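Local coordinates for major centromere autoantigen B (Homo sapiens, PDB 1HLV), which binds the CENP-B box of human centromeric DNA through two helix-turn-helix domains and kinks the duplex as it does so, at residues 10-14 and 52-56; 16-20 and 42-46; 81-85 and 99-104. All coordinates share one frame; numbering follows the deposited sequence.

Contact 1: 10-14 and 52-56; sequences FREKS and ILASE. With nucleotides of chain B.
Glu56 reaches from helix 49-59 to two polar residues near the start of helix 10-22. Its OE2 forms a salt bridge with Arg11 NH1 at 2.9 Å, the guanidinium and carboxylate planes standing 76° apart. Arg11 itself starts out directed away from the other helix, and two bends in its chain bring the guanidinium back to the acid. Ser14 OG lies 2.9 Å from OE1 and 3.0 Å from OE2 of Glu56, within weak hydrogen-bonding distance of both carboxylate oxygens; with OG anti to the backbone N (chi1 177°), so short a side chain still meets the carboxylate.

These helices belong to the N-terminal helix-turn-helix domain, where the 49-59 helix follows the one that docks on DNA.

Apolar contact lies deeper. Ser55 CB sits over one face of the Phe10 ring, 3.5 Å from the centroid, a CH-pi contact for which a small residue is well suited. Tyr59 also meets this ring, nearly parallel to it. Ile52 CG2 packs against Lys13 CB at 3.9 Å, the lysine lending its aliphatic stem while NZ bonds to Lys67 O and, weakly, to OP1 of DA14 of chain B at 3.3 Å.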
loop_
_atom_site.group_PDB
_atom_site.type_symbol
_atom_site.label_atom_id
_atom_site.label_comp_id
_atom_site.label_asym_id
_atom_site.label_seq_id
_atom_site.Cartn_x
_atom_site.Cartn_y
_atom_site.Cartn_z
ATOM N N PHE C 10 7.067 -4.071 0.519
ATOM C CA PHE C 10 7.283 -2.905 1.344
ATOM C C PHE C 10 8.029 -3.277 2.610
ATOM O O PHE C 10 8.843 -2.493 3.100
ATOM C CB PHE C 10 5.954 -2.209 1.644
ATOM C CG PHE C 10 5.449 -1.397 0.491
ATOM C CD1 PHE C 10 4.290 -1.755 -0.183
ATOM C CD2 PHE C 10 6.174 -0.294 0.038
ATOM C CE1 PHE C 10 3.857 -1.027 -1.294
ATOM C CE2 PHE C 10 5.749 0.440 -1.073
ATOM C CZ PHE C 10 4.591 0.072 -1.738
ATOM N N ARG C 11 7.778 -4.477 3.124
ATOM C CA ARG C 11 8.471 -4.920 4.321
ATOM C C ARG C 11 9.973 -5.084 4.028
ATOM O O ARG C 11 10.811 -4.718 4.850
ATOM C CB ARG C 11 7.870 -6.235 4.826
ATOM C CG ARG C 11 8.520 -6.776 6.091
ATOM C CD ARG C 11 8.371 -5.839 7.292
ATOM N NE ARG C 11 7.156 -6.090 8.068
ATOM C CZ ARG C 11 5.986 -5.483 7.876
ATOM N NH1 ARG C 11 5.849 -4.568 6.924
ATOM N NH2 ARG C 11 4.945 -5.796 8.641
ATOM N N GLU C 12 10.310 -5.606 2.850
ATOM C CA GLU C 12 11.708 -5.805 2.465
ATOM C C GLU C 12 12.440 -4.475 2.259
ATOM O O GLU C 12 13.593 -4.314 2.680
ATOM C CB GLU C 12 11.797 -6.647 1.183
ATOM C CG GLU C 12 11.543 -8.140 1.375
ATOM C CD GLU C 12 11.168 -8.858 0.075
ATOM O OE1 GLU C 12 11.327 -10.098 0.007
ATOM O OE2 GLU C 12 10.700 -8.191 -0.876
ATOM N N LYS C 13 11.776 -3.530 1.596
ATOM C CA LYS C 13 12.376 -2.224 1.355
ATOM C C LYS C 13 12.497 -1.479 2.680
ATOM O O LYS C 13 13.422 -0.707 2.890
ATOM C CB LYS C 13 11.545 -1.428 0.337
ATOM C CG LYS C 13 11.804 -1.877 -1.102
ATOM C CD LYS C 13 10.894 -1.203 -2.130
ATOM C CE LYS C 13 9.446 -1.680 -1.993
ATOM N NZ LYS C 13 8.615 -1.308 -3.173
ATOM N N SER C 14 11.566 -1.733 3.583
ATOM C CA SER C 14 11.614 -1.105 4.890
ATOM C C SER C 14 12.846 -1.618 5.659
ATOM O O SER C 14 13.549 -0.848 6.323
ATOM C CB SER C 14 10.341 -1.435 5.665
ATOM O OG SER C 14 10.392 -0.893 6.963
ATOM N N ILE C 52 8.031 5.018 0.913
ATOM C CA ILE C 52 8.082 3.595 1.247
ATOM C C ILE C 52 7.615 3.305 2.680
ATOM O O ILE C 52 6.806 2.407 2.895
ATOM C CB ILE C 52 9.503 3.025 1.027
ATOM C CG1 ILE C 52 9.801 2.974 -0.473
ATOM C CG2 ILE C 52 9.621 1.644 1.657
ATOM C CD1 ILE C 52 11.232 2.589 -0.821
ATOM N N LEU C 53 8.105 4.061 3.656
ATOM C CA LEU C 53 7.677 3.838 5.034
ATOM C C LEU C 53 6.195 4.175 5.216
ATOM O O LEU C 53 5.513 3.582 6.057
ATOM C CB LEU C 53 8.536 4.658 6.004
ATOM C CG LEU C 53 9.991 4.172 6.134
ATOM C CD1 LEU C 53 10.787 5.112 7.032
ATOM C CD2 LEU C 53 10.008 2.754 6.692
ATOM N N ALA C 54 5.697 5.124 4.429
ATOM C CA ALA C 54 4.289 5.499 4.505
ATOM C C ALA C 54 3.450 4.340 3.944
ATOM O O ALA C 54 2.409 3.974 4.501
ATOM C CB ALA C 54 4.035 6.780 3.701
ATOM N N SER C 55 3.910 3.760 2.840
ATOM C CA SER C 55 3.197 2.642 2.243
ATOM C C SER C 55 3.166 1.450 3.196
ATOM O O SER C 55 2.115 0.841 3.402
ATOM C CB SER C 55 3.841 2.252 0.920
ATOM O OG SER C 55 3.611 3.269 -0.033
ATOM N N GLU C 56 4.307 1.123 3.789
ATOM C CA GLU C 56 4.344 0.009 4.728
ATOM C C GLU C 56 3.277 0.193 5.806
ATOM O O GLU C 56 2.597 -0.756 6.180
ATOM C CB GLU C 56 5.725 -0.112 5.374
ATOM C CG GLU C 56 5.803 -1.195 6.442
ATOM C CD GLU C 56 7.182 -1.296 7.055
ATOM O OE1 GLU C 56 7.655 -0.283 7.618
ATOM O OE2 GLU C 56 7.800 -2.381 6.975
ATOM P P DA B 14 11.606 -0.645 -6.490
ATOM O OP1 DA B 14 10.948 -1.526 -5.497
ATOM O OP2 DA B 14 12.365 0.551 -6.029
ATOM O "O5'" DA B 14 12.560 -1.530 -7.410
ATOM C "C5'" DA B 14 12.029 -2.625 -8.149
ATOM C "C4'" DA B 14 12.888 -2.924 -9.354
ATOM O "O4'" DA B 14 12.715 -1.941 -10.395
ATOM C "C3'" DA B 14 14.387 -2.988 -9.105
ATOM O "O3'" DA B 14 14.903 -3.930 -10.046
ATOM C "C2'" DA B 14 14.833 -1.576 -9.444
ATOM C "C1'" DA B 14 13.940 -1.248 -10.633
ATOM N N9 DA B 14 13.589 0.159 -10.820
ATOM C C8 DA B 14 13.228 1.071 -9.859
ATOM N N7 DA B 14 12.799 2.209 -10.348
ATOM C C5 DA B 14 12.917 2.045 -11.721
ATOM C C6 DA B 14 12.589 2.879 -12.800
ATOM N N6 DA B 14 12.010 4.071 -12.657
ATOM N N1 DA B 14 12.860 2.432 -14.049
ATOM C C2 DA B 14 13.395 1.213 -14.188
ATOM N N3 DA B 14 13.718 0.323 -13.250
ATOM C C4 DA B 14 13.450 0.808 -12.024
#

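Contact 2: 16-20 and 42-46. With nucleotides of chain A; nucleotides of chain B.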
loop_
_atom_site.group_PDB
_atom_site.type_symbol
_atom_site.label_atom_id
_atom_site.label_comp_id
_atom_site.label_asym_id
_atom_site.label_seq_id
_atom_site.Cartn_x
_atom_site.Cartn_y
_atom_site.Cartn_z
ATOM N N ILE C 16 15.628 -2.842 4.363
ATOM C CA ILE C 16 16.812 -2.304 3.704
ATOM C C ILE C 16 17.073 -0.880 4.201
ATOM O O ILE C 16 18.205 -0.520 4.526
ATOM C CB ILE C 16 16.626 -2.302 2.165
ATOM C CG1 ILE C 16 16.601 -3.742 1.659
ATOM C CG2 ILE C 16 17.739 -1.523 1.485
ATOM C CD1 ILE C 16 16.314 -3.874 0.186
ATOM N N ILE C 17 16.016 -0.077 4.263
ATOM C CA ILE C 17 16.119 1.299 4.727
ATOM C C ILE C 17 16.643 1.316 6.154
ATOM O O ILE C 17 17.576 2.044 6.480
ATOM C CB ILE C 17 14.741 1.998 4.682
ATOM C CG1 ILE C 17 14.358 2.287 3.230
ATOM C CG2 ILE C 17 14.768 3.282 5.488
ATOM C CD1 ILE C 17 12.894 2.627 3.050
ATOM N N GLN C 18 16.028 0.501 7.002
ATOM C CA GLN C 18 16.415 0.409 8.401
ATOM C C GLN C 18 17.879 -0.008 8.530
ATOM O O GLN C 18 18.587 0.438 9.435
ATOM C CB GLN C 18 15.525 -0.607 9.112
ATOM C CG GLN C 18 15.878 -0.821 10.568
ATOM C CD GLN C 18 15.141 -1.995 11.185
ATOM O OE1 GLN C 18 15.361 -2.333 12.351
ATOM N NE2 GLN C 18 14.261 -2.628 10.405
ATOM N N GLU C 19 18.328 -0.867 7.624
ATOM C CA GLU C 19 19.704 -1.334 7.653
ATOM C C GLU C 19 20.675 -0.170 7.459
ATOM O O GLU C 19 21.688 -0.071 8.153
ATOM C CB GLU C 19 19.939 -2.380 6.561
ATOM C CG GLU C 19 21.315 -3.023 6.609
ATOM C CD GLU C 19 21.449 -4.033 7.741
ATOM O OE1 GLU C 19 20.656 -3.965 8.704
ATOM O OE2 GLU C 19 22.357 -4.888 7.671
ATOM N N VAL C 20 20.360 0.710 6.516
ATOM C CA VAL C 20 21.216 1.849 6.231
ATOM C C VAL C 20 21.266 2.864 7.368
ATOM O O VAL C 20 22.314 3.445 7.629
ATOM C CB VAL C 20 20.777 2.559 4.932
ATOM C CG1 VAL C 20 21.565 3.848 4.744
ATOM C CG2 VAL C 20 20.997 1.634 3.743
ATOM N N LEU C 42 19.400 0.354 -4.486
ATOM C CA LEU C 42 19.463 0.815 -3.097
ATOM C C LEU C 42 19.285 2.333 -3.007
ATOM O O LEU C 42 18.590 2.842 -2.114
ATOM C CB LEU C 42 20.795 0.427 -2.460
ATOM C CG LEU C 42 21.061 1.020 -1.070
ATOM C CD1 LEU C 42 19.965 0.621 -0.076
ATOM C CD2 LEU C 42 22.427 0.548 -0.591
ATOM N N SER C 43 19.917 3.050 -3.932
ATOM C CA SER C 43 19.819 4.503 -3.958
ATOM C C SER C 43 18.369 4.945 -4.148
ATOM O O SER C 43 17.853 5.777 -3.393
ATOM C CB SER C 43 20.673 5.076 -5.088
ATOM O OG SER C 43 22.050 4.831 -4.867
ATOM N N THR C 44 17.705 4.385 -5.155
ATOM C CA THR C 44 16.330 4.773 -5.399
ATOM C C THR C 44 15.431 4.412 -4.213
ATOM O O THR C 44 14.488 5.141 -3.915
ATOM C CB THR C 44 15.810 4.206 -6.746
ATOM O OG1 THR C 44 14.423 3.877 -6.630
ATOM C CG2 THR C 44 16.605 3.014 -7.168
ATOM N N ILE C 45 15.736 3.322 -3.512
ATOM C CA ILE C 45 14.950 2.966 -2.332
ATOM C C ILE C 45 15.146 4.049 -1.262
ATOM O O ILE C 45 14.184 4.531 -0.652
ATOM C CB ILE C 45 15.390 1.617 -1.728
ATOM C CG1 ILE C 45 14.940 0.463 -2.635
ATOM C CG2 ILE C 45 14.827 1.470 -0.318
ATOM C CD1 ILE C 45 15.328 -0.922 -2.114
ATOM N N LEU C 46 16.405 4.421 -1.030
ATOM C CA LEU C 46 16.716 5.449 -0.047
ATOM C C LEU C 46 16.075 6.780 -0.422
ATOM O O LEU C 46 15.588 7.496 0.451
ATOM C CB LEU C 46 18.231 5.621 0.097
ATOM C CG LEU C 46 18.963 4.454 0.766
ATOM C CD1 LEU C 46 20.429 4.814 0.939
ATOM C CD2 LEU C 46 18.338 4.148 2.116
ATOM P P DT A 4 23.811 6.665 -2.266
ATOM O OP1 DT A 4 23.357 7.155 -0.939
ATOM O OP2 DT A 4 23.559 5.254 -2.660
ATOM O "O5'" DT A 4 23.202 7.634 -3.363
ATOM C "C5'" DT A 4 23.734 8.943 -3.482
ATOM C "C4'" DT A 4 23.303 9.586 -4.775
ATOM O "O4'" DT A 4 24.022 9.039 -5.907
ATOM C "C3'" DT A 4 21.815 9.462 -5.092
ATOM O "O3'" DT A 4 21.314 10.762 -5.382
ATOM C "C2'" DT A 4 21.778 8.562 -6.322
ATOM C "C1'" DT A 4 23.123 8.831 -6.980
ATOM N N1 DT A 4 23.667 7.740 -7.819
ATOM C C2 DT A 4 23.977 8.020 -9.133
ATOM O O2 DT A 4 23.786 9.114 -9.648
ATOM N N3 DT A 4 24.524 6.970 -9.832
ATOM C C4 DT A 4 24.778 5.698 -9.359
ATOM O O4 DT A 4 25.301 4.861 -10.094
ATOM C C5 DT A 4 24.397 5.462 -7.989
ATOM C C7 DT A 4 24.597 4.094 -7.411
ATOM C C6 DT A 4 23.871 6.484 -7.292
ATOM P P DC B 15 16.333 -4.602 -9.810
ATOM O OP1 DC B 15 16.248 -6.010 -10.279
ATOM O OP2 DC B 15 16.742 -4.320 -8.408
ATOM O "O5'" DC B 15 17.269 -3.812 -10.826
ATOM C "C5'" DC B 15 17.141 -4.024 -12.228
ATOM C "C4'" DC B 15 17.994 -3.036 -12.991
ATOM O "O4'" DC B 15 17.403 -1.713 -12.982
ATOM C "C3'" DC B 15 19.417 -2.858 -12.463
ATOM O "O3'" DC B 15 20.276 -2.650 -13.582
ATOM C "C2'" DC B 15 19.323 -1.557 -11.682
ATOM C "C1'" DC B 15 18.386 -0.772 -12.580
ATOM N N1 DC B 15 17.698 0.394 -11.994
ATOM C C2 DC B 15 17.122 1.327 -12.866
ATOM O O2 DC B 15 17.223 1.141 -14.088
ATOM N N3 DC B 15 16.471 2.400 -12.360
ATOM C C4 DC B 15 16.382 2.562 -11.035
ATOM N N4 DC B 15 15.711 3.629 -10.578
ATOM C C5 DC B 15 16.969 1.633 -10.120
ATOM C C6 DC B 15 17.611 0.572 -10.641
#
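Leu42 opens the inner face of helix 39-47, the DNA-reading helix of this helix-turn-helix domain, and packs against helix 10-22; the short segments 16-20 and 42-46 run almost perpendicular to each other (89°). Its CD1 meets Ile16 CG2 at 3.5 Å and also touches Val20 CG2, so one leucine branch bridges residues a helical turn apart.

Ser43 and Thr44 face outward to the duplex. Ser43 OG donates a hydrogen bond to OP2 of DT4 of chain A at 2.7 Å, and its small hydroxyl suits a close approach to the backbone. Thr44 CG2 lies 3.3 Å from C5 of DC15 of chain B, an apolar contact with the base.

Ile45 points back inward and uses two branches. Its CD1 lies 3.9 Å from Ile16 CD1, the side chains crossing at about a right angle. CG1 lies beside the backbone N (chi1 -72°), which puts CG2 anti to that N, where it packs against Ile17 CG1 at 3.7 Å. Ile52 of the following helix packs on both Ile17 and Ile45.

Leu46 ends the segment tip to tip with Val20, its CD2 lying 4.0 Å from Val20 CG2.

Contact 3: 81-85 and 99-104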
loop_
_atom_site.group_PDB
_atom_site.type_symbol
_atom_site.label_atom_id
_atom_site.label_comp_id
_atom_site.label_asym_id
_atom_site.label_seq_id
_atom_site.Cartn_x
_atom_site.Cartn_y
_atom_site.Cartn_z
ATOM N N LEU C 81 -14.632 6.268 2.298
ATOM C CA LEU C 81 -15.208 4.995 2.719
ATOM C C LEU C 81 -14.472 4.437 3.940
ATOM O O LEU C 81 -15.093 3.993 4.912
ATOM C CB LEU C 81 -15.133 3.992 1.563
ATOM C CG LEU C 81 -15.908 2.678 1.684
ATOM C CD1 LEU C 81 -17.389 2.967 1.913
ATOM C CD2 LEU C 81 -15.719 1.864 0.418
ATOM N N ILE C 82 -13.146 4.459 3.889
ATOM C CA ILE C 82 -12.341 3.957 4.998
ATOM C C ILE C 82 -12.640 4.743 6.266
ATOM O O ILE C 82 -12.961 4.160 7.302
ATOM C CB ILE C 82 -10.827 4.051 4.679
ATOM C CG1 ILE C 82 -10.447 2.951 3.688
ATOM C CG2 ILE C 82 -10.006 3.937 5.951
ATOM C CD1 ILE C 82 -9.030 3.027 3.194
ATOM N N ALA C 83 -12.538 6.065 6.181
ATOM C CA ALA C 83 -12.800 6.911 7.333
ATOM C C ALA C 83 -14.148 6.543 7.930
ATOM O O ALA C 83 -14.300 6.453 9.153
ATOM C CB ALA C 83 -12.801 8.369 6.922
ATOM N N TRP C 84 -15.118 6.321 7.050
ATOM C CA TRP C 84 -16.474 5.974 7.452
ATOM C C TRP C 84 -16.602 4.672 8.251
ATOM O O TRP C 84 -17.062 4.692 9.392
ATOM C CB TRP C 84 -17.371 5.904 6.216
ATOM C CG TRP C 84 -18.705 5.271 6.479
ATOM C CD1 TRP C 84 -19.790 5.848 7.087
ATOM C CD2 TRP C 84 -19.090 3.925 6.165
ATOM N NE1 TRP C 84 -20.822 4.944 7.167
ATOM C CE2 TRP C 84 -20.422 3.756 6.611
ATOM C CE3 TRP C 84 -18.438 2.845 5.549
ATOM C CZ2 TRP C 84 -21.117 2.548 6.459
ATOM C CZ3 TRP C 84 -19.125 1.648 5.397
ATOM C CH2 TRP C 84 -20.455 1.509 5.852
ATOM N N PHE C 85 -16.207 3.542 7.665
ATOM C CA PHE C 85 -16.331 2.276 8.376
ATOM C C PHE C 85 -15.321 2.132 9.503
ATOM O O PHE C 85 -15.526 1.351 10.432
ATOM C CB PHE C 85 -16.242 1.073 7.412
ATOM C CG PHE C 85 -14.861 0.797 6.853
ATOM C CD1 PHE C 85 -13.784 0.506 7.688
ATOM C CD2 PHE C 85 -14.662 0.749 5.477
ATOM C CE1 PHE C 85 -12.537 0.170 7.161
ATOM C CE2 PHE C 85 -13.423 0.413 4.941
ATOM C CZ PHE C 85 -12.358 0.123 5.783
ATOM N N ILE C 99 -23.624 -3.282 3.473
ATOM C CA ILE C 99 -23.697 -1.880 3.844
ATOM C C ILE C 99 -22.518 -1.133 3.223
ATOM O O ILE C 99 -22.642 0.021 2.813
ATOM C CB ILE C 99 -23.670 -1.716 5.373
ATOM C CG1 ILE C 99 -24.867 -2.446 5.985
ATOM C CG2 ILE C 99 -23.716 -0.257 5.745
ATOM C CD1 ILE C 99 -26.214 -2.013 5.419
ATOM N N LEU C 100 -21.378 -1.807 3.141
ATOM C CA LEU C 100 -20.182 -1.214 2.570
ATOM C C LEU C 100 -20.410 -0.839 1.112
ATOM O O LEU C 100 -20.091 0.274 0.697
ATOM C CB LEU C 100 -19.015 -2.194 2.656
ATOM C CG LEU C 100 -17.647 -1.643 2.269
ATOM C CD1 LEU C 100 -17.014 -1.005 3.484
ATOM C CD2 LEU C 100 -16.764 -2.760 1.766
ATOM N N LYS C 101 -20.964 -1.761 0.333
ATOM C CA LYS C 101 -21.199 -1.496 -1.084
ATOM C C LYS C 101 -22.240 -0.414 -1.313
ATOM O O LYS C 101 -22.202 0.308 -2.309
ATOM C CB LYS C 101 -21.642 -2.770 -1.796
ATOM C CG LYS C 101 -21.974 -2.555 -3.251
ATOM C CD LYS C 101 -22.255 -3.863 -3.940
ATOM C CE LYS C 101 -22.563 -3.646 -5.408
ATOM N NZ LYS C 101 -22.808 -4.938 -6.108
ATOM N N GLU C 102 -23.173 -0.314 -0.379
ATOM C CA GLU C 102 -24.243 0.667 -0.450
ATOM C C GLU C 102 -23.665 2.061 -0.205
ATOM O O GLU C 102 -23.961 3.022 -0.927
ATOM C CB GLU C 102 -25.278 0.319 0.611
ATOM C CG GLU C 102 -26.522 1.159 0.631
ATOM C CD GLU C 102 -27.475 0.671 1.703
ATOM O OE1 GLU C 102 -27.919 -0.498 1.608
ATOM O OE2 GLU C 102 -27.771 1.443 2.645
ATOM N N LYS C 103 -22.828 2.148 0.819
ATOM C CA LYS C 103 -22.184 3.394 1.187
ATOM C C LYS C 103 -21.259 3.893 0.078
ATOM O O LYS C 103 -21.185 5.087 -0.173
ATOM C CB LYS C 103 -21.393 3.200 2.482
ATOM C CG LYS C 103 -20.701 4.450 2.980
ATOM C CD LYS C 103 -21.696 5.546 3.320
ATOM C CE LYS C 103 -21.005 6.715 3.998
ATOM N NZ LYS C 103 -21.958 7.806 4.349
ATOM N N ALA C 104 -20.561 2.977 -0.584
ATOM C CA ALA C 104 -19.643 3.351 -1.654
ATOM C C ALA C 104 -20.380 3.957 -2.843
ATOM O O ALA C 104 -19.905 4.915 -3.462
ATOM C CB ALA C 104 -18.841 2.147 -2.103
#
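This is an apolar helix-helix contact with one charged residue laid over an aromatic ring, and it joins helix 75-88 to helix 97-111 in the C-terminal half of the chain. The two short segments run at 134° to each other, their axes 10.8 Å apart, a spacing filled by large side chains.

Trp84 is the broadest of these. The stem of Lys103 lies over one face of the indole, with CG above the centre of the ring system and CE 3.6 Å from the centroid of the five-membered ring, a CH-pi contact. The charge follows: NZ stands 4.4 Å from that centroid and 32° off the normal, an off-centre cation-pi interaction. A bend at chi2 (62°), with the rest of the chain extended, carries the lysine along the indole. Lysine suits the place because its methylenes cover the ring and its ammonium end stays close enough for the cation-pi contact.

Both helices belong to the region related to the DNA-binding domain of Tc5 transposase, a helix-turn-helix family. Helix 120-129 packs on the same core, with Phe126 against Leu81 and Leu123 against Leu100.

At the indole edge, in its plane, come two aliphatic groups: Ile99 CG2, 3.7 Å from Trp84 CH2, and Leu100 CD1, 3.9 Å from CZ3. The same Leu100 methyl also reaches Phe85, lying 3.5 Å from its CD2, so one methyl touches both aromatic side chains.

One turn earlier Leu81 spreads its two methyls. CD1 meets Lys103 CG, the two side chains lying alongside each other and pointing opposite ways, and CD2 rests 4.0 Å from Ala104 CB. The alanine's small side chain suits this end of the contact, where the backbones come closest, Leu81 CA and Ala104 CA being 6.4 Å apart.

How the contacts relate
From the N terminus, helix 10-22 serves both contact 1 and contact 2. Contact 2 ties it to helix 39-47 and closes the inner loop; contact 1, pairing its first turn with helix 49-59, closes the outer one, so contact 2 is nested within contact 1. The two also touch, Ile52 meeting both Ile17 and Ile45, and together they draw three helices into one N-terminal domain. The chain then runs through the connection after helix 49-59 to helix 75-88, where contact 3 opens in series and joins it to helix 97-111. Contact 3 touches neither of the others: its centre lies about 27 Å from that of contact 1 and about 36 Å from that of contact 2.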